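Local coordinates for putative hemin ABC transport system, membrane protein (Burkholderia cenocepacia J2315, PDB 5B57) that probably carries heme across the cell membrane as the transmembrane subunit of an ABC-type importer, at residues V248-E262 against R289-L301. Sequence-based numbering, arbitrary orientation.
Sequences VAPCVALGGVLLVRE and RVLVAVALAVGAL. With DMU (decyl-beta-D-maltopyranoside), chain E.
Gly255 and Ala293 meet where two neighbouring membrane helices pack closely. The 248-260 and 289-301 parts of helices 242-260 and 283-305 run nearly antiparallel, at 156°, with axes 7.7 Å apart at closest. Gly255 has no side chain, and its CA lies 3.8 Å from Ala293 O. Ala297 lies beside Val252, where the CA atoms of the two residues are 4.3 Å apart. Larger side chains close in on both sides of Gly255, Ala293 and Ala297. On one flank Leu296 extends toward helix 242-260 with CG anti to its backbone N (chi1 175°). This sets CD2 against Leu254 CD2 and near the backbone N of Gly255, while CD1 lies 4.0 Å from Cys251 SG. Cys251 CB meets Ala300 CB at 3.5 Å. Phe174 of helix 168-188 touches Cys251, Leu296 and Ala300 there. On the other flank Leu301 is set crosswise to Val252 and Val248. Its CG lies 3.7 Å from Val252 CG2, and CD2 faces Val248 CG1. Further along this flank, the CD2 branch of Leu259 touches both Ala293 CB and Val290 CG1, again at about a right angle to the valine. Leu258 meets the same Ala293 methyl with CB and CD1 from the Leu254 side. Just past the end of helix 242-260, Glu262 holds OE2 3.2 Å from Arg289 NE. OE2 sits above one guanidinium face, toward its rim, with the carboxylate turned 34° from that plane. This salt bridge therefore rests on charge attraction without a directed N-H. Elsewhere the helices are joined by apolar contacts, with small residues permitting the close approach.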
ATOM      1  N   VAL A 248     -12.679 -21.994  26.216  1.00 39.00           N
ATOM      2  CA  VAL A 248     -12.356 -20.804  25.422  1.00 36.55           C
ATOM      3  C   VAL A 248     -11.364 -19.897  26.156  1.00 35.34           C
ATOM      4  O   VAL A 248     -10.372 -19.433  25.579  1.00 32.30           O
ATOM      5  CB  VAL A 248     -13.647 -20.054  25.062  1.00 36.06           C
ATOM      6  CG1 VAL A 248     -13.334 -18.711  24.413  1.00 37.82           C
ATOM      7  CG2 VAL A 248     -14.479 -20.911  24.161  1.00 36.09           C
ATOM      8  N   ALA A 249     -11.636 -19.614  27.436  1.00 36.55           N
ATOM      9  CA  ALA A 249     -10.850 -18.692  28.242  1.00 38.50           C
ATOM     10  C   ALA A 249      -9.362 -19.045  28.262  1.00 38.94           C
ATOM     11  O   ALA A 249      -8.539 -18.176  27.941  1.00 38.72           O
ATOM     12  CB  ALA A 249     -11.418 -18.619  29.668  1.00 38.90           C
ATOM     13  N   PRO A 250      -8.951 -20.271  28.630  1.00 39.14           N
ATOM     14  CA  PRO A 250      -7.500 -20.565  28.640  1.00 38.27           C
ATOM     15  C   PRO A 250      -6.829 -20.391  27.293  1.00 38.93           C
ATOM     16  O   PRO A 250      -5.690 -19.903  27.231  1.00 39.51           O
ATOM     17  CB  PRO A 250      -7.432 -22.020  29.127  1.00 38.24           C
ATOM     18  CG  PRO A 250      -8.804 -22.547  29.009  1.00 38.79           C
ATOM     19  CD  PRO A 250      -9.717 -21.385  29.215  1.00 38.86           C
ATOM     20  N   CYS A 251      -7.501 -20.769  26.204  1.00 38.69           N
ATOM     21  CA  CYS A 251      -7.010 -20.410  24.880  1.00 38.08           C
ATOM     22  C   CYS A 251      -6.732 -18.914  24.781  1.00 36.61           C
ATOM     23  O   CYS A 251      -5.608 -18.493  24.488  1.00 37.04           O
ATOM     24  CB  CYS A 251      -8.021 -20.835  23.825  1.00 41.01           C
ATOM     25  SG  CYS A 251      -7.988 -22.578  23.469  1.00 45.23           S
ATOM     26  N   VAL A 252      -7.755 -18.094  25.011  1.00 35.54           N
ATOM     27  CA  VAL A 252      -7.589 -16.646  24.897  1.00 34.47           C
ATOM     28  C   VAL A 252      -6.506 -16.160  25.843  1.00 33.43           C
ATOM     29  O   VAL A 252      -5.682 -15.317  25.478  1.00 34.50           O
ATOM     30  CB  VAL A 252      -8.927 -15.926  25.154  1.00 35.48           C
ATOM     31  CG1 VAL A 252      -8.772 -14.416  25.027  1.00 34.20           C
ATOM     32  CG2 VAL A 252     -10.033 -16.465  24.218  1.00 36.94           C
ATOM     33  N   ALA A 253      -6.463 -16.699  27.064  1.00 32.60           N
ATOM     34  CA  ALA A 253      -5.420 -16.252  27.986  1.00 31.65           C
ATOM     35  C   ALA A 253      -4.045 -16.722  27.527  1.00 30.96           C
ATOM     36  O   ALA A 253      -3.059 -15.989  27.667  1.00 30.10           O
ATOM     37  CB  ALA A 253      -5.712 -16.722  29.407  1.00 31.01           C
ATOM     38  N   LEU A 254      -3.958 -17.924  26.941  1.00 30.84           N
ATOM     39  CA  LEU A 254      -2.645 -18.394  26.503  1.00 31.99           C
ATOM     40  C   LEU A 254      -2.161 -17.629  25.266  1.00 37.59           C
ATOM     41  O   LEU A 254      -0.999 -17.201  25.211  1.00 42.55           O
ATOM     42  CB  LEU A 254      -2.661 -19.902  26.265  1.00 28.52           C
ATOM     43  CG  LEU A 254      -1.364 -20.392  25.613  1.00 26.86           C
ATOM     44  CD1 LEU A 254      -0.212 -20.539  26.602  1.00 25.57           C
ATOM     45  CD2 LEU A 254      -1.567 -21.675  24.856  1.00 26.73           C
ATOM     46  N   GLY A 255      -3.033 -17.424  24.270  1.00 35.58           N
ATOM     47  CA  GLY A 255      -2.742 -16.412  23.260  1.00 32.40           C
ATOM     48  C   GLY A 255      -2.351 -15.080  23.876  1.00 31.77           C
ATOM     49  O   GLY A 255      -1.373 -14.456  23.468  1.00 31.65           O
ATOM     50  N   GLY A 256      -3.092 -14.639  24.888  1.00 31.78           N
ATOM     51  CA  GLY A 256      -2.768 -13.371  25.509  1.00 31.63           C
ATOM     52  C   GLY A 256      -1.378 -13.363  26.101  1.00 31.51           C
ATOM     53  O   GLY A 256      -0.654 -12.372  25.993  1.00 31.91           O
ATOM     54  N   VAL A 257      -0.976 -14.478  26.718  1.00 31.31           N
ATOM     55  CA  VAL A 257       0.342 -14.545  27.351  1.00 30.80           C
ATOM     56  C   VAL A 257       1.442 -14.474  26.296  1.00 31.17           C
ATOM     57  O   VAL A 257       2.407 -13.710  26.428  1.00 31.08           O
ATOM     58  CB  VAL A 257       0.457 -15.815  28.222  1.00 30.20           C
ATOM     59  CG1 VAL A 257       1.905 -16.239  28.367  1.00 30.08           C
ATOM     60  CG2 VAL A 257      -0.149 -15.573  29.597  1.00 29.33           C
ATOM     61  N   LEU A 258       1.281 -15.238  25.209  1.00 31.30           N
ATOM     62  CA  LEU A 258       2.313 -15.307  24.173  1.00 31.22           C
ATOM     63  C   LEU A 258       2.556 -13.960  23.501  1.00 31.29           C
ATOM     64  O   LEU A 258       3.680 -13.672  23.066  1.00 30.59           O
ATOM     65  CB  LEU A 258       1.921 -16.330  23.118  1.00 31.15           C
ATOM     66  CG  LEU A 258       1.765 -17.783  23.504  1.00 30.29           C
ATOM     67  CD1 LEU A 258       1.324 -18.506  22.252  1.00 30.27           C
ATOM     68  CD2 LEU A 258       3.100 -18.297  23.997  1.00 30.33           C
ATOM     69  N   LEU A 259       1.516 -13.129  23.375  1.00 31.62           N
ATOM     70  CA  LEU A 259       1.705 -11.800  22.796  1.00 31.70           C
ATOM     71  C   LEU A 259       2.510 -10.905  23.734  1.00 33.42           C
ATOM     72  O   LEU A 259       3.510 -10.309  23.321  1.00 34.85           O
ATOM     73  CB  LEU A 259       0.356 -11.158  22.460  1.00 31.56           C
ATOM     74  CG  LEU A 259      -0.453 -11.817  21.313  1.00 30.84           C
ATOM     75  CD1 LEU A 259      -1.762 -11.072  21.021  1.00 29.02           C
ATOM     76  CD2 LEU A 259       0.405 -11.969  20.063  1.00 30.09           C
ATOM     77  N   VAL A 260       2.102 -10.831  25.012  1.00 35.10           N
ATOM     78  CA  VAL A 260       2.825 -10.072  26.032  1.00 36.48           C
ATOM     79  C   VAL A 260       4.313 -10.428  26.037  1.00 40.05           C
ATOM     80  O   VAL A 260       5.178  -9.555  26.190  1.00 41.15           O
ATOM     81  CB  VAL A 260       2.220 -10.305  27.428  1.00 35.02           C
ATOM     82  CG1 VAL A 260       3.020  -9.546  28.460  1.00 34.87           C
ATOM     83  CG2 VAL A 260       0.745  -9.903  27.481  1.00 34.81           C
ATOM     84  N   ARG A 261       4.636 -11.715  25.889  1.00 61.97           N
ATOM     85  CA  ARG A 261       6.038 -12.114  25.838  1.00 64.00           C
ATOM     86  C   ARG A 261       6.757 -11.598  24.598  1.00 58.54           C
ATOM     87  O   ARG A 261       7.925 -11.949  24.411  1.00 58.05           O
ATOM     88  CB  ARG A 261       6.158 -13.640  25.910  1.00 72.19           C
ATOM     89  CG  ARG A 261       6.194 -14.253  27.333  1.00 82.30           C
ATOM     90  CD  ARG A 261       5.034 -13.811  28.271  1.00 88.92           C
ATOM     91  NE  ARG A 261       5.201 -14.309  29.646  1.00 99.94           N
ATOM     92  CZ  ARG A 261       4.486 -13.916  30.705  1.00106.51           C
ATOM     93  NH1 ARG A 261       3.533 -13.001  30.579  1.00106.67           N
ATOM     94  NH2 ARG A 261       4.728 -14.436  31.906  1.00111.09           N
ATOM     95  N   GLU A 262       6.091 -10.792  23.747  1.00 54.78           N
ATOM     96  CA  GLU A 262       6.652 -10.252  22.510  1.00 50.18           C
ATOM     97  C   GLU A 262       6.475  -8.736  22.421  1.00 48.05           C
ATOM     98  O   GLU A 262       6.597  -8.158  21.330  1.00 44.92           O
ATOM     99  CB  GLU A 262       6.012 -10.915  21.284  1.00 48.95           C
ATOM    100  CG  GLU A 262       6.177 -12.435  21.201  1.00 51.26           C
ATOM    101  CD  GLU A 262       7.613 -12.863  20.926  1.00 50.74           C
ATOM    102  OE1 GLU A 262       8.356 -12.065  20.316  1.00 47.73           O
ATOM    103  OE2 GLU A 262       8.003 -13.989  21.323  1.00 53.07           O
ATOM    104  N   ARG A 289       5.363 -16.488  15.837  1.00 42.56           N
ATOM    105  CA  ARG A 289       4.855 -16.624  17.200  1.00 40.95           C
ATOM    106  C   ARG A 289       3.600 -15.796  17.408  1.00 45.18           C
ATOM    107  O   ARG A 289       2.667 -16.238  18.079  1.00 48.51           O
ATOM    108  CB  ARG A 289       5.945 -16.257  18.210  1.00 62.09           C
ATOM    109  CG  ARG A 289       6.846 -17.458  18.499  1.00 65.40           C
ATOM    110  CD  ARG A 289       7.871 -17.238  19.600  1.00 65.97           C
ATOM    111  NE  ARG A 289       8.868 -16.232  19.225  1.00 65.30           N
ATOM    112  CZ  ARG A 289      10.129 -16.210  19.661  1.00 68.00           C
ATOM    113  NH1 ARG A 289      10.946 -15.243  19.255  1.00 65.64           N
ATOM    114  NH2 ARG A 289      10.576 -17.155  20.488  1.00 72.68           N
ATOM    115  N   VAL A 290       3.543 -14.607  16.810  1.00 21.61           N
ATOM    116  CA  VAL A 290       2.336 -13.784  16.870  1.00 20.19           C
ATOM    117  C   VAL A 290       1.172 -14.467  16.151  1.00 22.62           C
ATOM    118  O   VAL A 290       0.068 -14.594  16.698  1.00 26.10           O
ATOM    119  CB  VAL A 290       2.632 -12.396  16.288  1.00 17.83           C
ATOM    120  CG1 VAL A 290       1.393 -11.544  16.286  1.00 17.49           C
ATOM    121  CG2 VAL A 290       3.742 -11.761  17.089  1.00 18.20           C
ATOM    122  N   LEU A 291       1.404 -14.927  14.916  1.00 20.36           N
ATOM    123  CA  LEU A 291       0.342 -15.586  14.144  1.00 20.27           C
ATOM    124  C   LEU A 291      -0.255 -16.792  14.881  1.00 22.15           C
ATOM    125  O   LEU A 291      -1.481 -16.914  15.014  1.00 22.28           O
ATOM    126  CB  LEU A 291       0.886 -16.003  12.788  1.00 18.68           C
ATOM    127  CG  LEU A 291       1.212 -14.741  12.010  1.00 15.19           C
ATOM    128  CD1 LEU A 291       1.695 -15.124  10.639  1.00 15.30           C
ATOM    129  CD2 LEU A 291      -0.041 -13.860  11.957  1.00 14.90           C
ATOM    130  N   VAL A 292       0.593 -17.703  15.358  1.00 22.43           N
ATOM    131  CA  VAL A 292       0.056 -18.815  16.132  1.00 22.54           C
ATOM    132  C   VAL A 292      -0.635 -18.305  17.398  1.00 23.52           C
ATOM    133  O   VAL A 292      -1.671 -18.846  17.799  1.00 25.21           O
ATOM    134  CB  VAL A 292       1.149 -19.863  16.433  1.00 22.71           C
ATOM    135  CG1 VAL A 292       2.268 -19.241  17.097  1.00 25.64           C
ATOM    136  CG2 VAL A 292       0.657 -20.878  17.383  1.00 23.43           C
ATOM    137  N   ALA A 293      -0.147 -17.224  18.012  1.00 23.39           N
ATOM    138  CA  ALA A 293      -0.871 -16.746  19.196  1.00 24.18           C
ATOM    139  C   ALA A 293      -2.188 -16.077  18.810  1.00 24.04           C
ATOM    140  O   ALA A 293      -3.211 -16.303  19.467  1.00 22.46           O
ATOM    141  CB  ALA A 293      -0.012 -15.803  20.034  1.00 23.35           C
ATOM    142  N   VAL A 294      -2.193 -15.266  17.746  1.00 24.62           N
ATOM    143  CA  VAL A 294      -3.453 -14.683  17.278  1.00 26.83           C
ATOM    144  C   VAL A 294      -4.423 -15.768  16.833  1.00 27.55           C
ATOM    145  O   VAL A 294      -5.624 -15.698  17.124  1.00 27.26           O
ATOM    146  CB  VAL A 294      -3.199 -13.672  16.147  1.00 26.40           C
ATOM    147  CG1 VAL A 294      -4.505 -13.327  15.445  1.00 15.11           C
ATOM    148  CG2 VAL A 294      -2.523 -12.442  16.708  1.00 15.30           C
ATOM    149  N   ALA A 295      -3.923 -16.782  16.109  1.00 26.28           N
ATOM    150  CA  ALA A 295      -4.813 -17.813  15.571  1.00 24.41           C
ATOM    151  C   ALA A 295      -5.494 -18.577  16.694  1.00 24.56           C
ATOM    152  O   ALA A 295      -6.681 -18.906  16.612  1.00 24.26           O
ATOM    153  CB  ALA A 295      -4.024 -18.753  14.670  1.00 24.07           C
ATOM    154  N   LEU A 296      -4.759 -18.797  17.781  1.00 25.42           N
ATOM    155  CA  LEU A 296      -5.254 -19.537  18.932  1.00 24.53           C
ATOM    156  C   LEU A 296      -6.316 -18.756  19.710  1.00 23.96           C
ATOM    157  O   LEU A 296      -7.327 -19.345  20.118  1.00 25.31           O
ATOM    158  CB  LEU A 296      -4.063 -19.899  19.814  1.00 25.86           C
ATOM    159  CG  LEU A 296      -4.410 -20.572  21.120  1.00 28.90           C
ATOM    160  CD1 LEU A 296      -5.082 -21.891  20.805  1.00 30.38           C
ATOM    161  CD2 LEU A 296      -3.163 -20.768  21.957  1.00 29.43           C
ATOM    162  N   ALA A 297      -6.124 -17.430  19.921  1.00 22.13           N
ATOM    163  CA  ALA A 297      -7.136 -16.636  20.636  1.00 22.52           C
ATOM    164  C   ALA A 297      -8.377 -16.323  19.788  1.00 23.60           C
ATOM    165  O   ALA A 297      -9.514 -16.519  20.241  1.00 24.21           O
ATOM    166  CB  ALA A 297      -6.545 -15.335  21.143  1.00 21.66           C
ATOM    167  N   VAL A 298      -8.187 -15.803  18.575  1.00 22.72           N
ATOM    168  CA  VAL A 298      -9.321 -15.550  17.690  1.00 21.67           C
ATOM    169  C   VAL A 298     -10.063 -16.847  17.371  1.00 24.20           C
ATOM    170  O   VAL A 298     -11.300 -16.872  17.314  1.00 25.25           O
ATOM    171  CB  VAL A 298      -8.841 -14.837  16.412  1.00 20.84           C
ATOM    172  CG1 VAL A 298      -9.988 -14.656  15.429  1.00 21.54           C
ATOM    173  CG2 VAL A 298      -8.226 -13.510  16.766  1.00 21.26           C
ATOM    174  N   GLY A 299      -9.332 -17.942  17.148  1.00 24.34           N
ATOM    175  CA  GLY A 299     -10.010 -19.186  16.806  1.00 24.31           C
ATOM    176  C   GLY A 299     -10.912 -19.663  17.925  1.00 26.32           C
ATOM    177  O   GLY A 299     -12.024 -20.130  17.687  1.00 26.99           O
ATOM    178  N   ALA A 300     -10.443 -19.545  19.167  1.00 25.62           N
ATOM    179  CA  ALA A 300     -11.291 -19.838  20.308  1.00 26.60           C
ATOM    180  C   ALA A 300     -12.525 -18.952  20.332  1.00 26.56           C
ATOM    181  O   ALA A 300     -13.602 -19.417  20.711  1.00 29.91           O
ATOM    182  CB  ALA A 300     -10.497 -19.670  21.599  1.00 28.44           C
ATOM    183  N   LEU A 301     -12.404 -17.690  19.919  1.00 24.80           N
ATOM    184  CA  LEU A 301     -13.492 -16.734  20.135  1.00 25.60           C
ATOM    185  C   LEU A 301     -14.566 -16.836  19.067  1.00 27.58           C
ATOM    186  O   LEU A 301     -15.762 -16.874  19.378  1.00 27.53           O
ATOM    187  CB  LEU A 301     -12.939 -15.317  20.175  1.00 24.43           C
ATOM    188  CG  LEU A 301     -12.186 -15.100  21.471  1.00 24.45           C
ATOM    189  CD1 LEU A 301     -11.348 -13.815  21.440  1.00 23.65           C
ATOM    190  CD2 LEU A 301     -13.221 -15.088  22.574  1.00 25.04           C
TER
HETATM  191  C1  DMU E 401     -15.174 -23.000  34.968  1.00 78.93           C
HETATM  192  C2  DMU E 401     -16.562 -23.553  35.160  1.00 79.94           C
HETATM  193  C3  DMU E 401     -17.235 -22.869  36.357  1.00 80.33           C
HETATM  194  C4  DMU E 401     -17.169 -21.319  36.222  1.00 79.47           C
HETATM  195  O5  DMU E 401     -15.801 -20.904  35.980  1.00 78.30           O
HETATM  196  C6  DMU E 401     -15.266 -21.499  34.775  1.00 78.43           C
HETATM  197  O7  DMU E 401     -18.596 -23.296  36.442  1.00 81.22           O
HETATM  198  O16 DMU E 401     -13.962 -20.985  34.507  1.00 78.79           O
HETATM  199  C18 DMU E 401     -13.980 -20.055  33.423  1.00 78.72           C
HETATM  200  C19 DMU E 401     -13.453 -18.719  33.911  1.00 79.21           C
HETATM  201  C22 DMU E 401     -13.642 -17.643  32.858  1.00 79.32           C
HETATM  202  C25 DMU E 401     -12.747 -16.439  33.145  1.00 78.67           C
HETATM  203  C28 DMU E 401     -11.993 -16.001  31.887  1.00 77.57           C
HETATM  204  C31 DMU E 401     -10.498 -15.792  32.169  1.00 76.49           C
HETATM  205  C34 DMU E 401     -10.008 -14.462  31.579  1.00 77.25           C
HETATM  206  C37 DMU E 401      -8.523 -14.536  31.180  1.00 76.88           C
HETATM  207  C40 DMU E 401      -8.156 -13.429  30.174  1.00 77.45           C
HETATM  208  C43 DMU E 401      -7.637 -12.191  30.881  1.00 78.58           C
HETATM  209  O49 DMU E 401     -14.558 -23.605  33.821  1.00 79.62           O
HETATM  210  O55 DMU E 401     -16.508 -24.972  35.362  1.00 80.51           O
HETATM  211  C57 DMU E 401     -17.699 -20.614  37.481  1.00 79.50           C
HETATM  212  O61 DMU E 401     -19.132 -20.720  37.526  1.00 79.73           O
HETATM  213  C5  DMU E 401     -19.265 -25.372  37.543  1.00 80.52           C
HETATM  214  C7  DMU E 401     -20.499 -25.699  36.707  1.00 81.01           C
HETATM  215  C8  DMU E 401     -21.693 -24.838  37.119  1.00 82.40           C
HETATM  216  C9  DMU E 401     -21.313 -23.372  37.162  1.00 82.07           C
HETATM  217  O1  DMU E 401     -20.246 -23.183  38.098  1.00 81.23           O
HETATM  218  C10 DMU E 401     -19.041 -23.845  37.680  1.00 81.07           C
HETATM  219  O2  DMU E 401     -22.773 -25.024  36.181  1.00 82.78           O
HETATM  220  O3  DMU E 401     -18.107 -25.986  36.941  1.00 79.92           O
HETATM  221  O4  DMU E 401     -20.832 -27.084  36.884  1.00 80.75           O
HETATM  222  C11 DMU E 401     -22.502 -22.527  37.574  1.00 81.47           C
HETATM  223  O6  DMU E 401     -23.603 -23.392  37.930  1.00 80.88           O